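Local atomic coordinates of EXOU (Pseudomonas aeruginosa, PDB entry 4AKX), a protein that acts as a type III secreted cytotoxin with a patatin-like phospholipase domain, probably attacking host lipids, and forms a complex with its chaperone SpcU. Residues L49-P55 with S468-N473; G103-G107 with P250-T254; V218-V224 with L245-I249; A490-L494 with W533-L538; A497-A501 with E512-S516. All blocks are in the same frame, centred on the assembly; numbering follows the deposited sequence.

Interaction 1 (L49-P55 with S468-N473); sequences LTDSAGP and SVAQQN
The methyl group of Ala53 lies over the last turn of helix 463-472, its CB 4.1 Å from the CA of Val469 and 4.3 Å from Val469 CG2. This is a strand-on-helix contact: an irregular strand (50-53), paired with strand 58-63 in the antiparallel sheet that also contains strand 446-451, rests on the end of a helix in the ExoU middle helical region. The CA register runs Thr50 to Asn473 (6.3 Å), Ala53 to Val469 (5.5 Å) and Gly54 to Ser468 (5.3 Å). Asn473, whose N still bonds to Val469 O (2.8 Å), is the first residue to leave helical angles. Gln472, with chi1 and chi2 both t, sends its side chain against the corner at Asp51 and Ser52; its CD lies 4.2 Å from Asp51 N, and it has the largest contact area of any residue here. Thr50 (chi1 t) brings OG1 to 3.7 Å from Val469 CG1, while Ile58 of the paired strand also touches Val469. Gly54 (phi 83°, psi -177°) passes close over Ser468, and a CB at this position would clash with the serine hydroxyl. That hydroxyl (chi1 m) is hydrogen-bonded to Ser464 O one turn back along the helix. The chain then leaves the helix with Pro55 CD 4.2 Å from Ser468 OG.

Interaction 2 (G103-G107 with P250-T254); sequences GMLDG and PQIKT
Two loops entering adjacent parallel strands of the patatin-like domain's mixed sheet, 110-114 and 254-263, are joined here by a lysine that gathers backbone carbonyls. Lys253 is extended at chi3 and chi4 (both t) after chi1 of -32° and chi2 m. Its NZ donates to Leu105 O across the contact (2.7 Å) and to Pro250 O in its own loop (2.6 Å), with Ile108 O as a further acceptor. Asp106 O lies 3.3 Å from NZ. The loops are closest at Asp106 and Gln251, whose CA atoms are 5.9 Å apart; there Asp106 OD1 reaches 3.8 Å from Gln251 CG. Before this, Gly103 (phi 68°) closes helix 93-102 with a Schellman motif, and Leu105 to Gly107 take helical angles without forming a regular helix. Beyond Lys253, Thr254 OG1 bonds to Arg109 O and Ser110 OG. The arrangement belongs to the alpha/beta core of a patatin-like fold, in which strand 110-114 leads into a GxSxG sequence consistent with the nucleophile elbow.

Interaction 3 (V218-V224 with L245-I249); sequences VARQPTV and LSAYI
Tyr248 is the main projection in this contact, and its ring lies in a shallow hollow formed by Val218, Gln221, Thr223 and Val224. That hollow exists because the chain bends between helices 216-219 and 222-232: Gln221 takes extended angles (-77°/119°), so that Val218 and Val224 both direct their CA-to-CB bonds at the segment 245-249. With chi1 m and chi2 -90°, the tyrosine offers one face to Val224, whose CG2 makes a CH-pi contact 3.7 Å from the ring centroid and 15° off the normal. Val218 CG1 packs 3.7 Å from Tyr248 CB, at the root of the side chain, and Gln221 CG comes within 4.2 Å of Tyr248 CE1. At the tip, Tyr248 OH gives a weak hydrogen bond to Thr223 OG1 (2.8 Å; threonine chi1 p). Two smaller contacts pack the valines deeper in: Leu245 CD2 meets Val224 CG1 at 4.0 Å, and Ile249 CD1 meets Val218 CG2 at 3.9 Å. CA atoms are paired Val218 to Tyr248 (6.7 Å) and Val224 to Leu245 (7.4 Å). The contact thus joins the end of helix 239-246 to helices 216-219 and 222-232, within the patatin-like region, and helix 195-214 adjoins both sides: its Ile212 touches Val224, its Gln211 touches Ile249.

Interaction 4 (A490-L494 with W533-L538); sequences AFTEL and WLAAEL
Phe491 spans the gap between helix 474-502 and the end of helix 528-537 in the helical bundle of the ExoU middle region. The short axes come no closer than 12.8 Å and cross at -42°, so a long side chain is needed to close the distance; the nearest CA pair, Phe491 and Leu538, is 8.2 Å apart. With chi1 -83° and chi2 -45°, the phenyl ring pushes its tip between neighbouring side chains of segment 533-538: CZ lies 3.5 Å from Glu537 CB and 4.0 Å from Leu534 CD2, CE1 lies 3.7 Å from Leu538 CD1, and CE2 lies 4.3 Å from Trp533 CZ3. Trp533 and Leu534 O sit at the ring edge. Leu494 and Leu538 share the t/p rotamer, bringing Leu494 CD2 to 3.9 Å from Leu538 CD1. Trp533 (chi1 t, chi2 93°) also meets the ring of Phe483, its plane inclined by about 65°. Glu537 directs its CB toward Phe491, and chi1 and chi2, both m, then carry the carboxylate away, where OE2 hydrogen-bonds to Ser336 OG. The contact is therefore largely apolar and fully buried: its six touching residues meet mainly through hydrocarbon surface, and the single carboxylate among them finds its polar partner outside the two segments.

Interaction 5 (A497-A501 with E512-S516); sequences AIVSA and EAMRS
Ala497 begins the contact, its CB facing the partner helix of an antiparallel helical hairpin. The short axes of 497-501 and 512-516 run at 171° to each other and approach to 9.3 Å. With alanine at 497, the CA atoms of Ala497 and Met514 come to 5.5 Å; Ala497 CB is 3.4 Å from Met514 CG and 4.0 Å from Ala513 CB. Ile498 (chi1 m, chi2 t) follows, pointing sideways, with its CG1 4.0 Å from the SE atom of Met514, which is a selenomethionine. Ser500 turns its hydroxyl back to its own helix, with OG bonded to Ala497 O at 3.3 Å. One turn on from Ala497, Ala501 puts its CB 4.1 Å from Met514 CE. The selenomethionine (chi1 m, chi2 t, chi3 -109°) thus lies along the facing helix, touching Ala497, Ile498 and Ala501 with successive atoms. Near the start of the second helix, Met514 N is bonded to Asp511 OD1, and Ser516 OG to Glu512 O (2.8 Å). The hairpin joins the last turns of helix 474-502 to the first of helix 512-524, and helix 544-552 packs against it, with His546 and Leu549 touching Ile498.

Four of the five contacts form two pairs, and interaction 1 stands apart. Interactions 2 and 3 lie in the patatin-like region, 15 Å between centres, and touch directly: Ile252 O is 3.0 Å from Ser246 CB, and interaction 3 is nested within the loop closed by interaction 2. Interactions 4 and 5 share helix 474-502, with centres 13 Å apart, and meet where Leu494 CD1 lies 4.1 Å from Met514 O. Between the pairs, centres are 31 to 40 Å apart. Interaction 1 links the antiparallel sheet of strand 50-53 to the helix preceding 474-502; its centre is 25 Å from that of interaction 4 and 28 Å from that of interaction 2. Of the five, interaction 2 bears on the strand leading to the probable catalytic GxSxG turn.

Interaction 1 (L49-P55 with S468-N473)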
# COMPACT_ATOMS: atom_id res chain seq x y z
N LEU B 49 -35.63 -30.39 -18.61
CA LEU B 49 -35.32 -31.64 -19.28
C LEU B 49 -35.74 -32.89 -18.49
O LEU B 49 -35.88 -33.99 -19.06
CB LEU B 49 -33.83 -31.70 -19.54
CG LEU B 49 -33.32 -30.53 -20.36
CD1 LEU B 49 -31.83 -30.60 -20.55
CD2 LEU B 49 -34.01 -30.52 -21.71
N THR B 50 -35.92 -32.73 -17.18
CA THR B 50 -36.08 -33.85 -16.29
C THR B 50 -36.38 -33.27 -14.93
O THR B 50 -35.57 -32.54 -14.38
CB THR B 50 -34.79 -34.70 -16.26
OG1 THR B 50 -34.92 -35.79 -15.35
CG2 THR B 50 -33.68 -33.89 -15.81
N ASP B 51 -37.57 -33.60 -14.40
CA ASP B 51 -38.15 -32.87 -13.26
C ASP B 51 -37.60 -33.28 -11.89
O ASP B 51 -36.61 -32.70 -11.42
CB ASP B 51 -39.65 -32.98 -13.24
CG ASP B 51 -40.26 -32.32 -12.04
OD1 ASP B 51 -39.53 -32.00 -11.08
OD2 ASP B 51 -41.48 -32.12 -12.04
N SER B 52 -38.26 -34.23 -11.23
CA SER B 52 -37.69 -34.80 -10.02
C SER B 52 -37.41 -36.25 -10.23
O SER B 52 -38.28 -37.10 -10.05
CB SER B 52 -38.61 -34.60 -8.82
OG SER B 52 -38.10 -33.59 -7.98
N ALA B 53 -36.19 -36.54 -10.65
CA ALA B 53 -35.82 -37.91 -10.94
C ALA B 53 -35.08 -38.56 -9.76
O ALA B 53 -34.06 -38.04 -9.28
CB ALA B 53 -34.99 -37.98 -12.21
N GLY B 54 -35.61 -39.69 -9.29
CA GLY B 54 -34.88 -40.51 -8.33
C GLY B 54 -34.99 -40.10 -6.86
O GLY B 54 -35.71 -39.13 -6.51
N PRO B 55 -34.25 -40.83 -5.99
CA PRO B 55 -34.21 -40.58 -4.55
C PRO B 55 -33.68 -39.18 -4.26
O PRO B 55 -34.11 -38.54 -3.29
CB PRO B 55 -33.19 -41.61 -4.04
CG PRO B 55 -33.07 -42.62 -5.14
CD PRO B 55 -33.28 -41.86 -6.40
N SER B 468 -31.27 -42.89 -13.04
CA SER B 468 -32.58 -42.36 -12.68
C SER B 468 -33.05 -41.40 -13.75
O SER B 468 -34.19 -41.49 -14.24
CB SER B 468 -32.56 -41.65 -11.33
OG SER B 468 -31.91 -42.42 -10.35
N VAL B 469 -32.18 -40.49 -14.15
CA VAL B 469 -32.60 -39.54 -15.13
C VAL B 469 -33.00 -40.30 -16.39
O VAL B 469 -34.04 -39.99 -17.02
CB VAL B 469 -31.50 -38.53 -15.40
CG1 VAL B 469 -31.91 -37.57 -16.52
CG2 VAL B 469 -31.18 -37.79 -14.10
N ALA B 470 -32.23 -41.35 -16.69
CA ALA B 470 -32.47 -42.20 -17.85
C ALA B 470 -33.86 -42.83 -17.86
O ALA B 470 -34.56 -42.75 -18.88
CB ALA B 470 -31.40 -43.25 -17.96
N GLN B 471 -34.27 -43.44 -16.73
CA GLN B 471 -35.64 -44.00 -16.57
C GLN B 471 -36.70 -42.99 -16.98
O GLN B 471 -37.67 -43.33 -17.65
CB GLN B 471 -35.95 -44.39 -15.10
CG GLN B 471 -35.09 -45.49 -14.50
CD GLN B 471 -35.72 -46.13 -13.25
OE1 GLN B 471 -36.94 -46.28 -13.16
NE2 GLN B 471 -34.87 -46.51 -12.30
N GLN B 472 -36.50 -41.75 -16.53
CA GLN B 472 -37.53 -40.75 -16.61
C GLN B 472 -37.54 -40.11 -17.99
O GLN B 472 -38.59 -39.99 -18.61
CB GLN B 472 -37.32 -39.70 -15.50
CG GLN B 472 -38.16 -38.45 -15.64
CD GLN B 472 -38.36 -37.71 -14.33
OE1 GLN B 472 -38.78 -38.31 -13.33
NE2 GLN B 472 -38.08 -36.40 -14.34
N ASN B 473 -36.36 -39.74 -18.48
CA ASN B 473 -36.26 -39.09 -19.78
C ASN B 473 -35.14 -39.66 -20.60
O ASN B 473 -34.08 -39.06 -20.69
CB ASN B 473 -36.08 -37.58 -19.62
CG ASN B 473 -37.40 -36.86 -19.38
OD1 ASN B 473 -37.87 -36.09 -20.23
ND2 ASN B 473 -38.01 -37.12 -18.22

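Interaction 2 (G103-G107 with P250-T254)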
# COMPACT_ATOMS: atom_id res chain seq x y z
N GLY B 103 -34.93 -41.68 12.47
CA GLY B 103 -34.38 -42.87 11.83
C GLY B 103 -33.43 -42.54 10.70
O GLY B 103 -33.75 -42.72 9.52
N MSE B 104 -32.26 -42.01 11.06
CA MSE B 104 -31.17 -41.79 10.12
C MSE B 104 -29.89 -42.06 10.83
O MSE B 104 -28.82 -41.64 10.39
CB MSE B 104 -31.17 -40.34 9.66
CG MSE B 104 -31.81 -40.19 8.29
SE MSE B 104 -32.72 -38.45 8.24
CE MSE B 104 -32.59 -38.08 6.31
N LEU B 105 -29.98 -42.74 11.97
CA LEU B 105 -28.80 -43.15 12.69
C LEU B 105 -28.16 -44.28 11.95
O LEU B 105 -26.94 -44.34 11.84
CB LEU B 105 -29.13 -43.57 14.12
CG LEU B 105 -27.93 -43.79 15.04
CD1 LEU B 105 -27.10 -42.51 15.21
CD2 LEU B 105 -28.34 -44.34 16.41
N ASP B 106 -28.98 -45.19 11.42
CA ASP B 106 -28.48 -46.22 10.52
C ASP B 106 -27.57 -45.60 9.48
O ASP B 106 -26.46 -46.08 9.25
CB ASP B 106 -29.65 -46.94 9.82
CG ASP B 106 -29.96 -48.32 10.44
OD1 ASP B 106 -29.14 -48.82 11.28
OD2 ASP B 106 -31.02 -48.90 10.09
N GLY B 107 -28.03 -44.50 8.89
CA GLY B 107 -27.41 -43.91 7.70
C GLY B 107 -26.05 -43.31 7.93
O GLY B 107 -25.30 -43.10 6.98
N PRO B 250 -24.05 -51.97 9.92
CA PRO B 250 -24.26 -50.51 9.76
C PRO B 250 -24.55 -49.71 11.06
O PRO B 250 -24.74 -48.50 10.99
CB PRO B 250 -25.46 -50.43 8.80
CG PRO B 250 -26.22 -51.69 9.04
CD PRO B 250 -25.21 -52.75 9.42
N GLN B 251 -24.60 -50.38 12.21
CA GLN B 251 -24.75 -49.69 13.50
C GLN B 251 -23.40 -49.50 14.18
O GLN B 251 -23.30 -48.89 15.26
CB GLN B 251 -25.70 -50.43 14.44
CG GLN B 251 -27.13 -50.53 13.95
CD GLN B 251 -27.42 -51.89 13.36
OE1 GLN B 251 -26.89 -52.25 12.30
NE2 GLN B 251 -28.24 -52.67 14.05
N ILE B 252 -22.37 -50.03 13.55
CA ILE B 252 -21.01 -49.65 13.93
C ILE B 252 -20.44 -48.59 12.99
O ILE B 252 -20.48 -48.70 11.75
CB ILE B 252 -20.04 -50.85 14.09
CG1 ILE B 252 -20.20 -51.83 12.93
CG2 ILE B 252 -20.27 -51.54 15.42
CD1 ILE B 252 -20.43 -53.25 13.39
N LYS B 253 -19.92 -47.55 13.62
CA LYS B 253 -19.45 -46.38 12.94
C LYS B 253 -17.93 -46.26 13.10
O LYS B 253 -17.36 -46.81 14.02
CB LYS B 253 -20.17 -45.15 13.48
CG LYS B 253 -21.61 -45.43 13.92
CD LYS B 253 -22.55 -45.77 12.77
CE LYS B 253 -24.01 -45.80 13.24
NZ LYS B 253 -24.94 -46.16 12.14
N THR B 254 -17.30 -45.60 12.13
CA THR B 254 -15.88 -45.23 12.21
C THR B 254 -15.68 -44.08 13.19
O THR B 254 -16.65 -43.42 13.59
CB THR B 254 -15.37 -44.75 10.85
OG1 THR B 254 -16.12 -43.60 10.45
CG2 THR B 254 -15.54 -45.85 9.82

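Interaction 3 (V218-V224 with L245-I249)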
# COMPACT_ATOMS: atom_id res chain seq x y z
N VAL B 218 -22.59 -62.36 10.27
CA VAL B 218 -21.22 -61.82 10.20
C VAL B 218 -20.28 -62.48 11.21
O VAL B 218 -19.11 -62.72 10.92
CB VAL B 218 -21.16 -60.28 10.36
CG1 VAL B 218 -21.96 -59.59 9.27
CG2 VAL B 218 -21.61 -59.85 11.75
N ALA B 219 -20.81 -62.75 12.40
CA ALA B 219 -20.04 -63.39 13.46
C ALA B 219 -19.26 -64.62 12.96
O ALA B 219 -18.17 -64.93 13.46
CB ALA B 219 -20.98 -63.77 14.60
N ARG B 220 -19.82 -65.29 11.95
CA ARG B 220 -19.25 -66.54 11.42
C ARG B 220 -18.05 -66.29 10.51
O ARG B 220 -17.31 -67.22 10.18
CB ARG B 220 -20.29 -67.34 10.63
CG ARG B 220 -21.46 -67.94 11.42
CD ARG B 220 -22.37 -68.74 10.49
NE ARG B 220 -22.32 -68.27 9.10
CZ ARG B 220 -21.70 -68.90 8.10
NH1 ARG B 220 -21.08 -70.06 8.32
NH2 ARG B 220 -21.71 -68.38 6.87
N GLN B 221 -17.90 -65.05 10.06
CA GLN B 221 -16.79 -64.71 9.17
C GLN B 221 -15.48 -64.59 9.94
O GLN B 221 -15.36 -63.77 10.84
CB GLN B 221 -17.08 -63.43 8.40
CG GLN B 221 -18.45 -63.40 7.73
CD GLN B 221 -18.78 -64.66 6.94
OE1 GLN B 221 -18.11 -65.00 5.96
NE2 GLN B 221 -19.85 -65.35 7.35
N PRO B 222 -14.49 -65.44 9.57
CA PRO B 222 -13.13 -65.46 10.11
C PRO B 222 -12.67 -64.13 10.73
O PRO B 222 -12.43 -64.07 11.92
CB PRO B 222 -12.28 -65.80 8.88
CG PRO B 222 -13.24 -66.49 7.92
CD PRO B 222 -14.63 -66.43 8.49
N THR B 223 -12.57 -63.09 9.92
CA THR B 223 -11.98 -61.82 10.38
C THR B 223 -12.74 -61.20 11.57
O THR B 223 -12.13 -60.67 12.51
CB THR B 223 -11.79 -60.79 9.22
OG1 THR B 223 -13.05 -60.43 8.65
CG2 THR B 223 -10.89 -61.37 8.12
N VAL B 224 -14.07 -61.28 11.53
CA VAL B 224 -14.91 -60.83 12.64
C VAL B 224 -14.66 -61.69 13.89
O VAL B 224 -14.42 -61.16 14.98
CB VAL B 224 -16.40 -60.89 12.27
CG1 VAL B 224 -17.26 -60.31 13.38
CG2 VAL B 224 -16.64 -60.16 10.96
N LEU B 245 -15.50 -53.33 11.13
CA LEU B 245 -16.86 -53.77 11.48
C LEU B 245 -17.98 -52.95 10.83
O LEU B 245 -19.05 -53.49 10.53
CB LEU B 245 -17.02 -53.81 13.00
CG LEU B 245 -16.15 -54.92 13.61
CD1 LEU B 245 -15.83 -54.67 15.08
CD2 LEU B 245 -16.77 -56.30 13.39
N SER B 246 -17.71 -51.67 10.57
CA SER B 246 -18.67 -50.80 9.88
C SER B 246 -18.98 -51.23 8.44
O SER B 246 -20.03 -50.86 7.89
CB SER B 246 -18.22 -49.35 9.91
OG SER B 246 -16.89 -49.25 9.47
N ALA B 247 -18.09 -52.01 7.83
CA ALA B 247 -18.36 -52.60 6.52
C ALA B 247 -19.40 -53.73 6.57
O ALA B 247 -20.19 -53.90 5.64
CB ALA B 247 -17.08 -53.10 5.88
N TYR B 248 -19.39 -54.50 7.66
CA TYR B 248 -20.38 -55.56 7.87
C TYR B 248 -21.66 -54.96 8.44
O TYR B 248 -22.68 -54.91 7.76
CB TYR B 248 -19.86 -56.61 8.84
CG TYR B 248 -18.65 -57.38 8.37
CD1 TYR B 248 -18.78 -58.56 7.64
CD2 TYR B 248 -17.36 -56.94 8.69
CE1 TYR B 248 -17.67 -59.28 7.23
CE2 TYR B 248 -16.24 -57.64 8.28
CZ TYR B 248 -16.40 -58.81 7.55
OH TYR B 248 -15.28 -59.50 7.15
N ILE B 249 -21.61 -54.51 9.69
CA ILE B 249 -22.79 -54.02 10.38
C ILE B 249 -22.86 -52.51 10.26
O ILE B 249 -21.85 -51.84 10.47
CB ILE B 249 -22.76 -54.40 11.88
CG1 ILE B 249 -22.83 -55.93 12.04
CG2 ILE B 249 -23.85 -53.68 12.66
CD1 ILE B 249 -22.43 -56.44 13.41

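Interaction 4 (A490-L494 with W533-L538)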
# COMPACT_ATOMS: atom_id res chain seq x y z
N ALA B 490 -14.49 -50.63 -20.52
CA ALA B 490 -13.07 -50.43 -20.81
C ALA B 490 -12.22 -50.44 -19.57
O ALA B 490 -11.07 -50.85 -19.62
CB ALA B 490 -12.86 -49.14 -21.53
N PHE B 491 -12.80 -50.00 -18.46
CA PHE B 491 -12.11 -49.96 -17.20
C PHE B 491 -11.97 -51.34 -16.59
O PHE B 491 -10.97 -51.61 -15.91
CB PHE B 491 -12.88 -49.11 -16.26
CG PHE B 491 -12.61 -47.65 -16.41
CD1 PHE B 491 -11.32 -47.18 -16.55
CD2 PHE B 491 -13.64 -46.75 -16.31
CE1 PHE B 491 -11.07 -45.82 -16.61
CE2 PHE B 491 -13.40 -45.39 -16.35
CZ PHE B 491 -12.13 -44.92 -16.52
N THR B 492 -12.96 -52.20 -16.79
CA THR B 492 -12.78 -53.60 -16.38
C THR B 492 -11.74 -54.27 -17.28
O THR B 492 -10.89 -55.06 -16.81
CB THR B 492 -14.10 -54.37 -16.49
OG1 THR B 492 -15.04 -53.82 -15.57
CG2 THR B 492 -13.90 -55.86 -16.21
N GLU B 493 -11.84 -53.97 -18.57
CA GLU B 493 -11.03 -54.63 -19.60
C GLU B 493 -9.55 -54.33 -19.31
O GLU B 493 -8.70 -55.23 -19.32
CB GLU B 493 -11.48 -54.15 -20.99
CG GLU B 493 -10.65 -54.66 -22.16
CD GLU B 493 -11.06 -54.03 -23.51
OE1 GLU B 493 -12.16 -53.41 -23.59
OE2 GLU B 493 -10.28 -54.14 -24.50
N LEU B 494 -9.30 -53.08 -18.91
CA LEU B 494 -8.00 -52.64 -18.49
C LEU B 494 -7.53 -53.29 -17.22
O LEU B 494 -6.35 -53.43 -17.01
CB LEU B 494 -8.00 -51.13 -18.30
CG LEU B 494 -6.71 -50.49 -17.81
CD1 LEU B 494 -5.62 -50.65 -18.84
CD2 LEU B 494 -6.96 -49.00 -17.52
N TRP B 533 -12.93 -36.48 -17.03
CA TRP B 533 -13.71 -37.42 -16.23
C TRP B 533 -13.01 -38.76 -16.22
O TRP B 533 -12.85 -39.41 -15.15
CB TRP B 533 -15.16 -37.52 -16.77
CG TRP B 533 -16.08 -38.46 -16.01
CD1 TRP B 533 -16.94 -38.15 -14.96
CD2 TRP B 533 -16.28 -39.91 -16.24
NE1 TRP B 533 -17.61 -39.28 -14.52
CE2 TRP B 533 -17.26 -40.36 -15.24
CE3 TRP B 533 -15.74 -40.84 -17.10
CZ2 TRP B 533 -17.69 -41.67 -15.17
CZ3 TRP B 533 -16.19 -42.17 -17.03
CH2 TRP B 533 -17.12 -42.57 -16.08
N LEU B 534 -12.51 -39.13 -17.39
CA LEU B 534 -11.82 -40.40 -17.54
C LEU B 534 -10.51 -40.45 -16.77
O LEU B 534 -10.24 -41.45 -16.10
CB LEU B 534 -11.62 -40.77 -19.01
CG LEU B 534 -12.87 -41.16 -19.86
CD1 LEU B 534 -12.52 -41.12 -21.34
CD2 LEU B 534 -13.43 -42.54 -19.50
N ALA B 535 -9.77 -39.36 -16.74
CA ALA B 535 -8.61 -39.32 -15.88
C ALA B 535 -8.97 -39.48 -14.36
O ALA B 535 -8.43 -40.38 -13.66
CB ALA B 535 -7.82 -38.05 -16.11
N ALA B 536 -9.89 -38.65 -13.86
CA ALA B 536 -10.30 -38.76 -12.47
C ALA B 536 -10.74 -40.19 -12.12
O ALA B 536 -10.36 -40.71 -11.07
CB ALA B 536 -11.39 -37.77 -12.16
N GLU B 537 -11.51 -40.83 -13.01
CA GLU B 537 -11.99 -42.20 -12.75
C GLU B 537 -10.82 -43.13 -12.56
O GLU B 537 -10.86 -44.07 -11.78
CB GLU B 537 -12.85 -42.74 -13.90
CG GLU B 537 -14.26 -42.17 -13.98
CD GLU B 537 -14.97 -42.10 -12.64
OE1 GLU B 537 -14.94 -43.09 -11.87
OE2 GLU B 537 -15.57 -41.06 -12.36
N LEU B 538 -9.76 -42.86 -13.27
CA LEU B 538 -8.64 -43.75 -13.19
C LEU B 538 -7.74 -43.41 -12.00
O LEU B 538 -6.67 -43.97 -11.87
CB LEU B 538 -7.88 -43.62 -14.48
CG LEU B 538 -6.95 -44.68 -14.96
CD1 LEU B 538 -7.68 -45.99 -15.11
CD2 LEU B 538 -6.59 -44.14 -16.32

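Interaction 5 (A497-A501 with E512-S516)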
# COMPACT_ATOMS: atom_id res chain seq x y z
N ALA B 497 -6.25 -56.78 -17.76
CA ALA B 497 -4.91 -56.66 -18.30
C ALA B 497 -3.84 -56.50 -17.19
O ALA B 497 -2.96 -57.38 -17.01
CB ALA B 497 -4.86 -55.52 -19.28
N ILE B 498 -3.95 -55.41 -16.44
CA ILE B 498 -3.09 -55.20 -15.31
C ILE B 498 -2.90 -56.47 -14.50
O ILE B 498 -1.77 -56.83 -14.20
CB ILE B 498 -3.55 -54.04 -14.39
CG1 ILE B 498 -3.41 -52.69 -15.07
CG2 ILE B 498 -2.67 -53.96 -13.14
CD1 ILE B 498 -4.31 -51.68 -14.46
N VAL B 499 -3.99 -57.17 -14.15
CA VAL B 499 -3.89 -58.34 -13.26
C VAL B 499 -3.17 -59.52 -13.91
O VAL B 499 -2.23 -60.07 -13.33
CB VAL B 499 -5.27 -58.79 -12.66
CG1 VAL B 499 -5.15 -60.15 -12.00
CG2 VAL B 499 -5.79 -57.77 -11.65
N SER B 500 -3.58 -59.88 -15.12
CA SER B 500 -2.97 -61.01 -15.84
C SER B 500 -1.51 -60.77 -16.20
O SER B 500 -0.78 -61.71 -16.51
CB SER B 500 -3.74 -61.29 -17.12
OG SER B 500 -3.29 -60.43 -18.14
N ALA B 501 -1.09 -59.51 -16.16
CA ALA B 501 0.31 -59.12 -16.37
C ALA B 501 1.20 -59.43 -15.15
O ALA B 501 2.36 -59.85 -15.29
CB ALA B 501 0.39 -57.65 -16.75
N GLU B 512 0.30 -55.48 -24.92
CA GLU B 512 -0.71 -55.08 -25.87
C GLU B 512 -2.13 -54.91 -25.28
O GLU B 512 -2.85 -53.96 -25.63
CB GLU B 512 -0.74 -56.05 -27.03
CG GLU B 512 -1.51 -55.53 -28.23
CD GLU B 512 -2.40 -56.64 -28.84
OE1 GLU B 512 -2.02 -57.84 -28.72
OE2 GLU B 512 -3.47 -56.30 -29.43
N ALA B 513 -2.54 -55.83 -24.41
CA ALA B 513 -3.89 -55.82 -23.84
C ALA B 513 -4.20 -54.52 -23.11
O ALA B 513 -5.29 -53.97 -23.27
CB ALA B 513 -4.10 -57.01 -22.91
N MSE B 514 -3.24 -53.99 -22.35
CA MSE B 514 -3.45 -52.68 -21.74
C MSE B 514 -3.53 -51.62 -22.82
O MSE B 514 -4.40 -50.72 -22.78
CB MSE B 514 -2.35 -52.34 -20.76
CG MSE B 514 -2.18 -53.48 -19.78
SE MSE B 514 -0.99 -52.96 -18.29
CE MSE B 514 0.57 -54.06 -18.76
N ARG B 515 -2.64 -51.71 -23.81
CA ARG B 515 -2.66 -50.74 -24.87
C ARG B 515 -4.04 -50.68 -25.51
O ARG B 515 -4.56 -49.59 -25.78
CB ARG B 515 -1.59 -51.02 -25.90
CG ARG B 515 -0.30 -50.27 -25.62
CD ARG B 515 0.83 -50.80 -26.47
NE ARG B 515 2.09 -50.89 -25.75
CZ ARG B 515 3.06 -51.75 -26.06
NH1 ARG B 515 2.90 -52.60 -27.08
NH2 ARG B 515 4.20 -51.77 -25.35
N SER B 516 -4.65 -51.84 -25.68
CA SER B 516 -5.91 -51.95 -26.38
C SER B 516 -7.00 -51.29 -25.59
O SER B 516 -7.90 -50.64 -26.17
CB SER B 516 -6.25 -53.39 -26.56
OG SER B 516 -5.19 -54.01 -27.23